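Local coordinates for LPXTG cell wall surface protein (Streptococcus gordonii, PDB 4IGB) that probably serves as an adhesin held on the streptococcal cell wall, displaying the two N-terminal domains contained in this chain to host surfaces, at residues B[374-379]-B[387-392]; B[55-60]-B[143-148]; B[93-98]-B[102-107]; B[72-77]-B[112-117]. All blocks are in the same frame, centred on the assembly; numbering follows the deposited sequence.

Contact 1. Residues B[374-379]-B[387-392]; sequences VKMTPE and SDIIIT
Val374 and Met376 of strand 371-376 reach across the interior of the N2 domain to Ile391 and Ile389 of strand 389-397. Each pair meets tip to tip. Ile391 ends in CD1, which comes within 4.0 Å of Val374 CB. Val374 CG2 touches the same methyl, so the branch point of the valine faces it. Two residues on along strand 371-376, Met376 CE lies 3.9 Å from Ile389 CD1. The methionine chain is bent at both chi2 (-50°) and chi3 (-66°), and this folds SD and CE over to the isoleucine methyl. The backbones stay well apart: the CA atoms of Val374 and Ile391 are separated by 8.8 Å. They do not pair directly. Strand 371-376 bonds to strands 333-338 and 363-368, while strand 389-397 bonds to 310-317 and 343-352. The other side of each strand is more open. On that side Lys375 NZ forms a salt bridge with Glu366. Thr377 OG1 caps the short helix 378-382 through Tyr380 N. Ser387 and Asp388 lie near the surface. The contact is therefore apolar methyl packing between facing strands, and its buried groups bring no polar atom that needs a partner from the opposite strand.

Contact 2. Residues B[55-60]-B[143-148]; sequences PHYEYL and ELWESN
Tyr57 and Trp145 bring their side chains together at about a right angle, and the tryptophan can be followed outward from its backbone. Its CB carries the indole with chi1 at -47°, which puts CG beside its own backbone N. One face of the indole is covered by Leu144 CB, which sits over the ring centre 3.7 Å above the plane. NE1 points to a partner outside the two segments, the hydroxyl of Tyr157. Further round, CZ2 is the atom that meets the other segment: Trp145 CZ2 is 3.9 Å from Tyr57 CD1. The neighbouring Tyr57 CE1 is a little farther from CZ2. The approach is oblique. Tyr65 also meets the indole, with the ring planes at about 60°. Beside this pair, Leu144 slides past Pro55 in the opposite direction, with Leu144 CD1 3.9 Å from Pro55 CG. Met69 and Tyr157 touch both of these residues. The 143-148 loop is itself tied by Asn148 N, which donates to Glu143 OE1 at 2.6 Å. A bound sulfate, probably from the crystallisation liquor, lies about 5 Å from the Tyr57 side chain. Segment 143-148 is the connection of a beta hairpin, strands 135-142 and 149-153, packed here against Pro55 and Tyr57, at and just before the short strand 56-57.

Contact 3. Residues B[93-98]-B[102-107]; sequences KFTNIG and GKQVDA
The beta hairpin of strands 84-100 and 103-118 is joined here near its turn, with Phe94 and Ala107 as a regular antiparallel hydrogen-bonded pair. Phe94 N donates to Ala107 O at 2.7 Å. Ala107 N returns a bond to Phe94 O at 2.8 Å. Beyond this pair the regular pairing is interrupted. Asn96 has positive phi and psi, and its N-H turns to a side chain in place of a carbonyl. Asn96 N to Asp106 OD1 measures 2.8 Å, and the bond is almost straight at 178°. The oxygen is met nearly along its C-O axis. Backbone bonding resumes with Ile97 N to Val105 O and Val105 N to Gly98 O. Asp106 OD1 takes a second donor, Gln104 NE2, on its syn lone pair at 3.0 Å. This grip holds the glutamine amide stacked on the Asn96 amide, with planes 28° apart. The other carboxylate oxygen faces the extended chain of Lys93. Lys93 NZ and Asp106 OD2 form a long salt bridge of 4.0 Å. A water closes the gap, accepting from Lys93 NZ at 2.8 Å and donating to OD2. Away from these polar groups, Ile97 has chi1 of 70°, with CG1 wedged between its backbone N and carbonyl carbon. With chi2 extended, this sets CD1 3.8 Å from Ala107 CB and close to Val105 CG1. Two N-H donors on OD1 and a nearby ammonium would probably favour a charged carboxylate on Asp106, which accepts from Asn96 N while Val105 O is used by Ile97 N.

Contact 4. Residues B[72-77]-B[112-117]; sequences FTLKVD and NKVTLH
Leu74, Val76, Val114 and Leu116 make the contact, and the flat groups of the two segments turn to other neighbours. The His117 ring stacks on Trp171, and the Phe72 ring meets Phe139 with the planes at about 45°. Across the contact itself the packing is purely aliphatic. Leu74 CD1 is the branch that reaches over, 3.6 Å from Val114 CG1. The same methyl also comes near Leu116, with Leu74 CD1 4.0 Å from Leu116 CD1, so one leucine branch touches two residues of the opposite strand. Leu74, Val114 and Leu116 face inward between two stacked beta sheets in the N-terminal domain; Val76 lies just past the end of strand 68-75. That strand belongs to one sheet, next to 47-53 and 135-142. Strand 103-118 belongs to the other, between 84-100 and 170-182. The CA atoms of Leu74 and Val114 lie 9.1 Å apart, too far for backbone pairing but a fitting distance for side chains that meet between the sheets. Farther along, Val76 and Leu116 cross at about a right angle. Val76 CG1 to Leu116 CD2 is only 3.3 Å, shorter than usual for two carbons. Leu116 also has an unusual chi2 of 32°, so the exact placing of its methyls is doubtful. At the start of segment 112-117, Asn112 and Lys113 both face Asp175 in a classic beta bulge.

Overall arrangement
From the N terminus, contact 2 opens first at 55-60, then contact 4 at 72-77. Contact 3 opens at 93-98 and closes almost at once at 102-107, the local hairpin turn. Contact 4 closes next at 112-117, and contact 2 last at 143-148. The three are thus nested, 3 inside 4 inside 2, and none cross. Contacts 3 and 4 share strand 103-118, their centres about 28 Å apart. Contact 3 joins neighbours in one sheet, contact 4 ties that sheet to the facing one, and contact 2 ties the turn between strands 135-142 and 149-153 to the region of short strand 56-57. Contact 1 follows separately in the N2 domain, its centre about 47 Å from that of contact 2.

Contact 1. Residues B[374-379]-B[387-392]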
loop_
_atom_site.group_PDB
_atom_site.type_symbol
_atom_site.label_atom_id
_atom_site.label_comp_id
_atom_site.label_asym_id
_atom_site.label_seq_id
_atom_site.Cartn_x
_atom_site.Cartn_y
_atom_site.Cartn_z
ATOM N N VAL B 374 -1.962 13.106 -22.688
ATOM C CA VAL B 374 -0.810 12.601 -23.414
ATOM C C VAL B 374 -0.483 11.194 -22.937
ATOM O O VAL B 374 -0.355 10.956 -21.741
ATOM C CB VAL B 374 0.417 13.501 -23.239
ATOM C CG1 VAL B 374 1.646 12.839 -23.868
ATOM C CG2 VAL B 374 0.144 14.862 -23.843
ATOM N N LYS B 375 -0.354 10.268 -23.885
ATOM C CA LYS B 375 -0.049 8.877 -23.577
ATOM C C LYS B 375 1.242 8.505 -24.268
ATOM O O LYS B 375 1.332 8.590 -25.499
ATOM C CB LYS B 375 -1.167 7.956 -24.081
ATOM C CG LYS B 375 -2.569 8.382 -23.652
ATOM C CD LYS B 375 -3.633 7.409 -24.159
ATOM C CE LYS B 375 -5.042 7.912 -23.839
ATOM N NZ LYS B 375 -6.057 6.819 -23.924
ATOM N N MET B 376 2.244 8.104 -23.489
ATOM C CA MET B 376 3.497 7.637 -24.067
ATOM C C MET B 376 3.194 6.317 -24.743
ATOM O O MET B 376 2.389 5.547 -24.242
ATOM C CB MET B 376 4.579 7.475 -22.996
ATOM C CG MET B 376 4.700 8.674 -22.069
ATOM S SD MET B 376 4.815 10.254 -22.956
ATOM C CE MET B 376 6.394 10.092 -23.811
ATOM N N THR B 377 3.815 6.070 -25.895
ATOM C CA THR B 377 3.594 4.827 -26.626
ATOM C C THR B 377 4.351 3.655 -26.003
ATOM O O THR B 377 5.314 3.846 -25.248
ATOM C CB THR B 377 4.086 4.936 -28.074
ATOM O OG1 THR B 377 5.489 5.230 -28.059
ATOM C CG2 THR B 377 3.340 6.024 -28.818
ATOM N N PRO B 378 3.922 2.428 -26.333
ATOM C CA PRO B 378 4.647 1.227 -25.909
ATOM C C PRO B 378 6.129 1.295 -26.312
ATOM O O PRO B 378 6.997 0.943 -25.505
ATOM C CB PRO B 378 3.923 0.109 -26.658
ATOM C CG PRO B 378 2.513 0.633 -26.815
ATOM C CD PRO B 378 2.662 2.110 -27.028
ATOM N N GLU B 379 6.410 1.772 -27.525
ATOM C CA GLU B 379 7.791 1.916 -27.992
ATOM C C GLU B 379 8.596 2.830 -27.064
ATOM O O GLU B 379 9.744 2.536 -26.746
ATOM C CB GLU B 379 7.854 2.431 -29.444
ATOM C CG GLU B 379 9.281 2.774 -29.938
ATOM C CD GLU B 379 9.320 3.688 -31.185
ATOM O OE1 GLU B 379 8.531 3.448 -32.136
ATOM O OE2 GLU B 379 10.141 4.646 -31.215
ATOM N N SER B 387 14.919 10.036 -18.213
ATOM C CA SER B 387 14.900 11.480 -18.017
ATOM C C SER B 387 13.485 12.042 -17.924
ATOM O O SER B 387 12.535 11.442 -18.432
ATOM C CB SER B 387 15.683 12.191 -19.124
ATOM O OG SER B 387 17.040 11.766 -19.120
ATOM N N ASP B 388 13.361 13.183 -17.253
ATOM C CA ASP B 388 12.081 13.866 -17.107
ATOM C C ASP B 388 11.407 14.039 -18.459
ATOM O O ASP B 388 12.067 14.238 -19.477
ATOM C CB ASP B 388 12.290 15.253 -16.507
ATOM C CG ASP B 388 12.636 15.219 -15.026
ATOM O OD1 ASP B 388 12.752 14.121 -14.427
ATOM O OD2 ASP B 388 12.804 16.318 -14.461
ATOM N N ILE B 389 10.084 13.986 -18.462
ATOM C CA ILE B 389 9.326 14.303 -19.664
ATOM C C ILE B 389 8.733 15.678 -19.449
ATOM O O ILE B 389 8.185 15.947 -18.392
ATOM C CB ILE B 389 8.221 13.274 -19.905
ATOM C CG1 ILE B 389 8.855 11.887 -20.068
ATOM C CG2 ILE B 389 7.342 13.690 -21.089
ATOM C CD1 ILE B 389 7.860 10.756 -20.217
ATOM N N ILE B 390 8.879 16.553 -20.440
ATOM C CA ILE B 390 8.453 17.938 -20.304
ATOM C C ILE B 390 7.379 18.216 -21.330
ATOM O O ILE B 390 7.612 18.071 -22.530
ATOM C CB ILE B 390 9.600 18.922 -20.602
ATOM C CG1 ILE B 390 10.912 18.456 -19.966
ATOM C CG2 ILE B 390 9.237 20.329 -20.182
ATOM C CD1 ILE B 390 10.833 18.275 -18.507
ATOM N N ILE B 391 6.203 18.631 -20.874
ATOM C CA ILE B 391 5.128 18.924 -21.811
ATOM C C ILE B 391 4.759 20.383 -21.713
ATOM O O ILE B 391 4.467 20.889 -20.626
ATOM C CB ILE B 391 3.879 18.079 -21.545
ATOM C CG1 ILE B 391 4.232 16.594 -21.543
ATOM C CG2 ILE B 391 2.790 18.417 -22.551
ATOM C CD1 ILE B 391 3.070 15.718 -21.230
ATOM N N THR B 392 4.771 21.059 -22.855
ATOM C CA THR B 392 4.415 22.466 -22.889
ATOM C C THR B 392 3.085 22.661 -23.617
ATOM O O THR B 392 2.969 22.340 -24.792
ATOM C CB THR B 392 5.539 23.279 -23.555
ATOM O OG1 THR B 392 6.761 23.004 -22.861
ATOM C CG2 THR B 392 5.245 24.765 -23.475
#

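Contact 2. Residues B[55-60]-B[143-148]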
loop_
_atom_site.group_PDB
_atom_site.type_symbol
_atom_site.label_atom_id
_atom_site.label_comp_id
_atom_site.label_asym_id
_atom_site.label_seq_id
_atom_site.Cartn_x
_atom_site.Cartn_y
_atom_site.Cartn_z
ATOM N N PRO B 55 9.325 -6.780 26.178
ATOM C CA PRO B 55 8.594 -8.041 26.313
ATOM C C PRO B 55 9.497 -9.255 26.130
ATOM O O PRO B 55 10.477 -9.193 25.390
ATOM C CB PRO B 55 7.577 -7.970 25.174
ATOM C CG PRO B 55 8.240 -7.137 24.142
ATOM C CD PRO B 55 9.064 -6.124 24.886
ATOM N N HIS B 56 9.159 -10.347 26.803
ATOM C CA HIS B 56 9.874 -11.601 26.634
ATOM C C HIS B 56 9.233 -12.378 25.493
ATOM O O HIS B 56 8.009 -12.470 25.410
ATOM C CB HIS B 56 9.839 -12.419 27.925
ATOM C CG HIS B 56 10.580 -11.784 29.059
ATOM N ND1 HIS B 56 11.881 -12.113 29.375
ATOM C CD2 HIS B 56 10.205 -10.837 29.950
ATOM C CE1 HIS B 56 12.274 -11.399 30.413
ATOM N NE2 HIS B 56 11.276 -10.616 30.782
ATOM N N TYR B 57 10.058 -12.925 24.609
ATOM C CA TYR B 57 9.550 -13.624 23.437
ATOM C C TYR B 57 9.042 -15.027 23.751
ATOM O O TYR B 57 9.799 -15.893 24.185
ATOM C CB TYR B 57 10.611 -13.688 22.337
ATOM C CG TYR B 57 10.128 -14.375 21.080
ATOM C CD1 TYR B 57 9.445 -13.670 20.099
ATOM C CD2 TYR B 57 10.349 -15.731 20.878
ATOM C CE1 TYR B 57 9.000 -14.293 18.952
ATOM C CE2 TYR B 57 9.907 -16.362 19.733
ATOM C CZ TYR B 57 9.232 -15.639 18.774
ATOM O OH TYR B 57 8.791 -16.264 17.631
ATOM N N GLU B 58 7.751 -15.239 23.519
ATOM C CA GLU B 58 7.134 -16.566 23.645
ATOM C C GLU B 58 6.920 -17.094 25.077
ATOM O O GLU B 58 5.837 -17.601 25.403
ATOM C CB GLU B 58 7.881 -17.616 22.804
ATOM C CG GLU B 58 7.248 -19.001 22.907
ATOM C CD GLU B 58 7.733 -19.961 21.845
ATOM O OE1 GLU B 58 8.833 -19.743 21.295
ATOM O OE2 GLU B 58 6.999 -20.929 21.555
ATOM N N TYR B 59 7.951 -16.991 25.912
ATOM C CA TYR B 59 7.894 -17.459 27.298
ATOM C C TYR B 59 8.508 -16.426 28.228
ATOM O O TYR B 59 9.471 -15.763 27.866
ATOM C CB TYR B 59 8.666 -18.773 27.467
ATOM C CG TYR B 59 8.142 -19.928 26.650
ATOM C CD1 TYR B 59 6.953 -20.558 26.990
ATOM C CD2 TYR B 59 8.850 -20.404 25.551
ATOM C CE1 TYR B 59 6.469 -21.622 26.251
ATOM C CE2 TYR B 59 8.373 -21.470 24.802
ATOM C CZ TYR B 59 7.179 -22.075 25.160
ATOM O OH TYR B 59 6.698 -23.132 24.424
ATOM N N LEU B 60 7.961 -16.308 29.432
ATOM C CA LEU B 60 8.523 -15.406 30.431
ATOM C C LEU B 60 10.014 -15.663 30.639
ATOM O O LEU B 60 10.810 -14.723 30.736
ATOM C CB LEU B 60 7.779 -15.553 31.750
ATOM C CG LEU B 60 8.219 -14.597 32.852
ATOM C CD1 LEU B 60 8.297 -13.164 32.321
ATOM C CD2 LEU B 60 7.261 -14.696 34.032
ATOM N N GLU B 143 8.463 -1.985 17.428
ATOM C CA GLU B 143 9.547 -1.996 16.469
ATOM C C GLU B 143 10.647 -2.963 16.884
ATOM O O GLU B 143 11.809 -2.739 16.596
ATOM C CB GLU B 143 10.060 -0.577 16.202
ATOM C CG GLU B 143 9.017 0.292 15.503
ATOM C CD GLU B 143 9.462 1.731 15.298
ATOM O OE1 GLU B 143 9.406 2.210 14.156
ATOM O OE2 GLU B 143 9.843 2.396 16.280
ATOM N N LEU B 144 10.272 -4.053 17.549
ATOM C CA LEU B 144 11.253 -5.082 17.912
ATOM C C LEU B 144 11.966 -5.655 16.688
ATOM O O LEU B 144 13.146 -5.986 16.760
ATOM C CB LEU B 144 10.611 -6.261 18.647
ATOM C CG LEU B 144 9.905 -6.130 19.992
ATOM C CD1 LEU B 144 9.904 -7.496 20.674
ATOM C CD2 LEU B 144 10.560 -5.070 20.864
ATOM N N TRP B 145 11.234 -5.799 15.584
ATOM C CA TRP B 145 11.705 -6.546 14.422
ATOM C C TRP B 145 12.024 -5.633 13.243
ATOM O O TRP B 145 13.084 -5.752 12.632
ATOM C CB TRP B 145 10.662 -7.592 14.024
ATOM C CG TRP B 145 10.169 -8.357 15.210
ATOM C CD1 TRP B 145 8.886 -8.423 15.676
ATOM C CD2 TRP B 145 10.959 -9.149 16.101
ATOM N NE1 TRP B 145 8.829 -9.218 16.799
ATOM C CE2 TRP B 145 10.092 -9.675 17.081
ATOM C CE3 TRP B 145 12.320 -9.466 16.166
ATOM C CZ2 TRP B 145 10.537 -10.505 18.112
ATOM C CZ3 TRP B 145 12.765 -10.290 17.198
ATOM C CH2 TRP B 145 11.875 -10.796 18.154
ATOM N N GLU B 146 11.092 -4.738 12.925
ATOM C CA GLU B 146 11.291 -3.721 11.901
ATOM C C GLU B 146 10.752 -2.408 12.432
ATOM O O GLU B 146 9.947 -2.391 13.367
ATOM C CB GLU B 146 10.478 -4.018 10.638
ATOM C CG GLU B 146 10.555 -5.411 10.077
ATOM C CD GLU B 146 9.611 -5.587 8.889
ATOM O OE1 GLU B 146 8.982 -4.589 8.459
ATOM O OE2 GLU B 146 9.492 -6.724 8.390
ATOM N N SER B 147 11.177 -1.319 11.804
ATOM C CA SER B 147 10.603 -0.007 12.045
ATOM C C SER B 147 9.161 0.043 11.528
ATOM O O SER B 147 8.817 -0.610 10.545
ATOM C CB SER B 147 11.431 1.067 11.331
ATOM O OG SER B 147 12.708 1.218 11.929
ATOM N N ASN B 148 8.319 0.811 12.204
ATOM C CA ASN B 148 7.021 1.163 11.644
ATOM C C ASN B 148 6.181 -0.039 11.227
ATOM O O ASN B 148 5.611 -0.066 10.145
ATOM C CB ASN B 148 7.232 2.092 10.446
ATOM C CG ASN B 148 7.664 3.470 10.869
ATOM O OD1 ASN B 148 7.046 4.077 11.738
ATOM N ND2 ASN B 148 8.743 3.964 10.283
#

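Contact 3. Residues B[93-98]-B[102-107]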
loop_
_atom_site.group_PDB
_atom_site.type_symbol
_atom_site.label_atom_id
_atom_site.label_comp_id
_atom_site.label_asym_id
_atom_site.label_seq_id
_atom_site.Cartn_x
_atom_site.Cartn_y
_atom_site.Cartn_z
ATOM N N LYS B 93 -6.906 2.948 14.234
ATOM C CA LYS B 93 -6.493 4.017 13.357
ATOM C C LYS B 93 -5.047 4.402 13.675
ATOM O O LYS B 93 -4.678 4.520 14.845
ATOM C CB LYS B 93 -7.419 5.225 13.524
ATOM C CG LYS B 93 -7.080 6.376 12.617
ATOM C CD LYS B 93 -7.937 7.586 12.921
ATOM C CE LYS B 93 -7.471 8.799 12.103
ATOM N NZ LYS B 93 -8.466 9.910 12.201
ATOM N N PHE B 94 -4.229 4.562 12.635
ATOM C CA PHE B 94 -2.930 5.198 12.786
ATOM C C PHE B 94 -3.031 6.573 12.164
ATOM O O PHE B 94 -3.238 6.694 10.969
ATOM C CB PHE B 94 -1.821 4.384 12.113
ATOM C CG PHE B 94 -1.630 3.018 12.700
ATOM C CD1 PHE B 94 -0.631 2.781 13.630
ATOM C CD2 PHE B 94 -2.443 1.963 12.309
ATOM C CE1 PHE B 94 -0.456 1.510 14.181
ATOM C CE2 PHE B 94 -2.285 0.689 12.860
ATOM C CZ PHE B 94 -1.280 0.466 13.793
ATOM N N THR B 95 -2.900 7.611 12.985
ATOM C CA THR B 95 -3.086 8.980 12.517
ATOM C C THR B 95 -1.776 9.645 12.068
ATOM O O THR B 95 -0.771 9.592 12.769
ATOM C CB THR B 95 -3.739 9.869 13.612
ATOM O OG1 THR B 95 -4.987 9.302 14.018
ATOM C CG2 THR B 95 -3.994 11.275 13.075
ATOM N N ASN B 96 -1.818 10.316 10.921
ATOM C CA ASN B 96 -0.657 11.016 10.388
ATOM C C ASN B 96 0.541 10.087 10.233
ATOM O O ASN B 96 1.543 10.231 10.931
ATOM C CB ASN B 96 -0.281 12.210 11.271
ATOM C CG ASN B 96 0.746 13.095 10.616
ATOM O OD1 ASN B 96 0.980 12.985 9.410
ATOM N ND2 ASN B 96 1.373 13.971 11.398
ATOM N N ILE B 97 0.420 9.140 9.310
ATOM C CA ILE B 97 1.436 8.124 9.089
ATOM C C ILE B 97 2.437 8.626 8.072
ATOM O O ILE B 97 3.430 7.958 7.783
ATOM C CB ILE B 97 0.811 6.811 8.562
ATOM C CG1 ILE B 97 0.296 6.987 7.134
ATOM C CG2 ILE B 97 -0.302 6.318 9.498
ATOM C CD1 ILE B 97 -0.479 5.768 6.627
ATOM N N GLY B 98 2.153 9.800 7.516
ATOM C CA GLY B 98 3.049 10.420 6.564
ATOM C C GLY B 98 2.353 11.558 5.848
ATOM O O GLY B 98 1.137 11.730 5.967
ATOM N N GLY B 102 1.536 16.788 -0.426
ATOM C CA GLY B 102 1.085 17.861 0.440
ATOM C C GLY B 102 0.003 17.474 1.449
ATOM O O GLY B 102 -0.381 18.287 2.293
ATOM N N LYS B 103 -0.483 16.238 1.380
ATOM C CA LYS B 103 -1.618 15.805 2.206
ATOM C C LYS B 103 -1.241 14.811 3.309
ATOM O O LYS B 103 -0.487 13.860 3.081
ATOM C CB LYS B 103 -2.703 15.176 1.323
ATOM C CG LYS B 103 -3.338 16.130 0.303
ATOM C CD LYS B 103 -4.245 15.347 -0.650
ATOM C CE LYS B 103 -5.253 16.246 -1.342
ATOM N NZ LYS B 103 -6.008 15.448 -2.360
ATOM N N GLN B 104 -1.788 15.019 4.500
ATOM C CA GLN B 104 -1.650 14.035 5.569
ATOM C C GLN B 104 -2.432 12.752 5.258
ATOM O O GLN B 104 -3.594 12.793 4.813
ATOM C CB GLN B 104 -2.114 14.609 6.906
ATOM C CG GLN B 104 -2.253 13.559 8.002
ATOM C CD GLN B 104 -2.789 14.149 9.299
ATOM O OE1 GLN B 104 -2.532 15.313 9.609
ATOM N NE2 GLN B 104 -3.548 13.351 10.054
ATOM N N VAL B 105 -1.782 11.620 5.515
ATOM C CA VAL B 105 -2.356 10.302 5.285
ATOM C C VAL B 105 -2.561 9.592 6.613
ATOM O O VAL B 105 -1.699 9.647 7.497
ATOM C CB VAL B 105 -1.450 9.438 4.371
ATOM C CG1 VAL B 105 -2.055 8.045 4.154
ATOM C CG2 VAL B 105 -1.228 10.135 3.035
ATOM N N ASP B 106 -3.719 8.953 6.754
ATOM C CA ASP B 106 -4.009 8.086 7.899
ATOM C C ASP B 106 -4.151 6.632 7.469
ATOM O O ASP B 106 -4.475 6.351 6.317
ATOM C CB ASP B 106 -5.301 8.506 8.610
ATOM C CG ASP B 106 -5.286 9.955 9.048
ATOM O OD1 ASP B 106 -4.236 10.443 9.508
ATOM O OD2 ASP B 106 -6.332 10.615 8.905
ATOM N N ALA B 107 -3.915 5.712 8.401
ATOM C CA ALA B 107 -4.162 4.303 8.147
ATOM C C ALA B 107 -5.274 3.780 9.044
ATOM O O ALA B 107 -5.417 4.194 10.196
ATOM C CB ALA B 107 -2.906 3.486 8.359
HETATM O O HOH W 1 -7.188 12.020 10.942
#

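Contact 4. Residues B[72-77]-B[112-117]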
loop_
_atom_site.group_PDB
_atom_site.type_symbol
_atom_site.label_atom_id
_atom_site.label_comp_id
_atom_site.label_asym_id
_atom_site.label_seq_id
_atom_site.Cartn_x
_atom_site.Cartn_y
_atom_site.Cartn_z
ATOM N N PHE B 72 -2.006 -7.255 22.041
ATOM C CA PHE B 72 -3.430 -7.566 22.010
ATOM C C PHE B 72 -3.652 -9.065 22.015
ATOM O O PHE B 72 -3.129 -9.798 21.156
ATOM C CB PHE B 72 -4.091 -6.963 20.768
ATOM C CG PHE B 72 -4.014 -5.469 20.695
ATOM C CD1 PHE B 72 -2.860 -4.840 20.249
ATOM C CD2 PHE B 72 -5.112 -4.687 21.043
ATOM C CE1 PHE B 72 -2.803 -3.456 20.153
ATOM C CE2 PHE B 72 -5.050 -3.309 20.971
ATOM C CZ PHE B 72 -3.895 -2.690 20.520
ATOM N N THR B 73 -4.437 -9.528 22.973
ATOM C CA THR B 73 -4.791 -10.937 23.016
ATOM C C THR B 73 -6.294 -11.102 23.074
ATOM O O THR B 73 -7.023 -10.135 23.285
ATOM C CB THR B 73 -4.152 -11.638 24.232
ATOM O OG1 THR B 73 -4.765 -11.161 25.433
ATOM C CG2 THR B 73 -2.628 -11.377 24.274
ATOM N N LEU B 74 -6.745 -12.340 22.881
ATOM C CA LEU B 74 -8.155 -12.687 22.885
ATOM C C LEU B 74 -8.457 -13.624 24.057
ATOM O O LEU B 74 -7.796 -14.643 24.232
ATOM C CB LEU B 74 -8.522 -13.367 21.559
ATOM C CG LEU B 74 -8.653 -12.433 20.360
ATOM C CD1 LEU B 74 -8.670 -13.210 19.057
ATOM C CD2 LEU B 74 -9.914 -11.558 20.500
ATOM N N LYS B 75 -9.451 -13.266 24.864
ATOM C CA LYS B 75 -9.897 -14.107 25.979
ATOM C C LYS B 75 -10.674 -15.326 25.496
ATOM O O LYS B 75 -11.737 -15.184 24.889
ATOM C CB LYS B 75 -10.793 -13.299 26.915
ATOM C CG LYS B 75 -10.130 -12.042 27.447
ATOM C CD LYS B 75 -11.149 -11.105 28.087
ATOM C CE LYS B 75 -10.451 -9.877 28.652
ATOM N NZ LYS B 75 -11.400 -8.788 29.005
ATOM N N VAL B 76 -10.172 -16.524 25.783
ATOM C CA VAL B 76 -10.858 -17.728 25.328
ATOM C C VAL B 76 -11.798 -18.302 26.385
ATOM O O VAL B 76 -11.661 -18.022 27.572
ATOM C CB VAL B 76 -9.869 -18.814 24.833
ATOM C CG1 VAL B 76 -9.020 -18.260 23.719
ATOM C CG2 VAL B 76 -8.994 -19.293 25.952
ATOM N N ASP B 77 -12.779 -19.080 25.943
ATOM C CA ASP B 77 -13.584 -19.855 26.875
ATOM C C ASP B 77 -12.804 -21.134 27.157
ATOM O O ASP B 77 -12.694 -22.002 26.295
ATOM C CB ASP B 77 -14.948 -20.181 26.269
ATOM C CG ASP B 77 -15.900 -20.808 27.278
ATOM O OD1 ASP B 77 -15.429 -21.520 28.193
ATOM O OD2 ASP B 77 -17.120 -20.579 27.156
ATOM N N ASN B 112 -11.504 -7.915 10.841
ATOM C CA ASN B 112 -12.881 -8.276 10.531
ATOM C C ASN B 112 -13.259 -9.518 11.297
ATOM O O ASN B 112 -14.393 -9.666 11.739
ATOM C CB ASN B 112 -13.017 -8.526 9.038
ATOM C CG ASN B 112 -12.529 -7.344 8.221
ATOM O OD1 ASN B 112 -12.991 -6.210 8.411
ATOM N ND2 ASN B 112 -11.563 -7.590 7.335
ATOM N N LYS B 113 -12.287 -10.410 11.450
ATOM C CA LYS B 113 -12.518 -11.655 12.150
ATOM C C LYS B 113 -11.183 -12.293 12.497
ATOM O O LYS B 113 -10.233 -12.272 11.704
ATOM C CB LYS B 113 -13.350 -12.627 11.294
ATOM C CG LYS B 113 -13.622 -13.958 11.976
ATOM C CD LYS B 113 -14.391 -14.929 11.078
ATOM C CE LYS B 113 -15.847 -14.494 10.931
ATOM N NZ LYS B 113 -16.565 -15.294 9.881
ATOM N N VAL B 114 -11.111 -12.840 13.697
ATOM C CA VAL B 114 -10.009 -13.722 14.060
ATOM C C VAL B 114 -10.634 -15.015 14.541
ATOM O O VAL B 114 -11.507 -15.005 15.411
ATOM C CB VAL B 114 -9.110 -13.115 15.164
ATOM C CG1 VAL B 114 -7.998 -14.119 15.595
ATOM C CG2 VAL B 114 -8.516 -11.777 14.694
ATOM N N THR B 115 -10.206 -16.122 13.951
ATOM C CA THR B 115 -10.690 -17.437 14.343
ATOM C C THR B 115 -9.550 -18.212 15.001
ATOM O O THR B 115 -8.475 -18.377 14.413
ATOM C CB THR B 115 -11.182 -18.248 13.117
ATOM O OG1 THR B 115 -12.178 -17.503 12.401
ATOM C CG2 THR B 115 -11.760 -19.594 13.565
ATOM N N LEU B 116 -9.798 -18.674 16.221
ATOM C CA LEU B 116 -8.868 -19.537 16.947
ATOM C C LEU B 116 -9.217 -20.986 16.645
ATOM O O LEU B 116 -10.307 -21.449 16.988
ATOM C CB LEU B 116 -8.983 -19.285 18.462
ATOM C CG LEU B 116 -8.098 -18.213 19.118
ATOM C CD1 LEU B 116 -7.794 -17.040 18.207
ATOM C CD2 LEU B 116 -8.697 -17.725 20.434
ATOM N N HIS B 117 -8.299 -21.691 15.994
ATOM C CA HIS B 117 -8.462 -23.108 15.701
ATOM C C HIS B 117 -7.806 -23.950 16.788
ATOM O O HIS B 117 -6.580 -23.992 16.908
ATOM C CB HIS B 117 -7.853 -23.457 14.334
ATOM C CG HIS B 117 -8.596 -22.864 13.175
ATOM N ND1 HIS B 117 -9.607 -23.533 12.517
ATOM C CD2 HIS B 117 -8.492 -21.655 12.572
ATOM C CE1 HIS B 117 -10.084 -22.769 11.552
ATOM N NE2 HIS B 117 -9.428 -21.622 11.566
#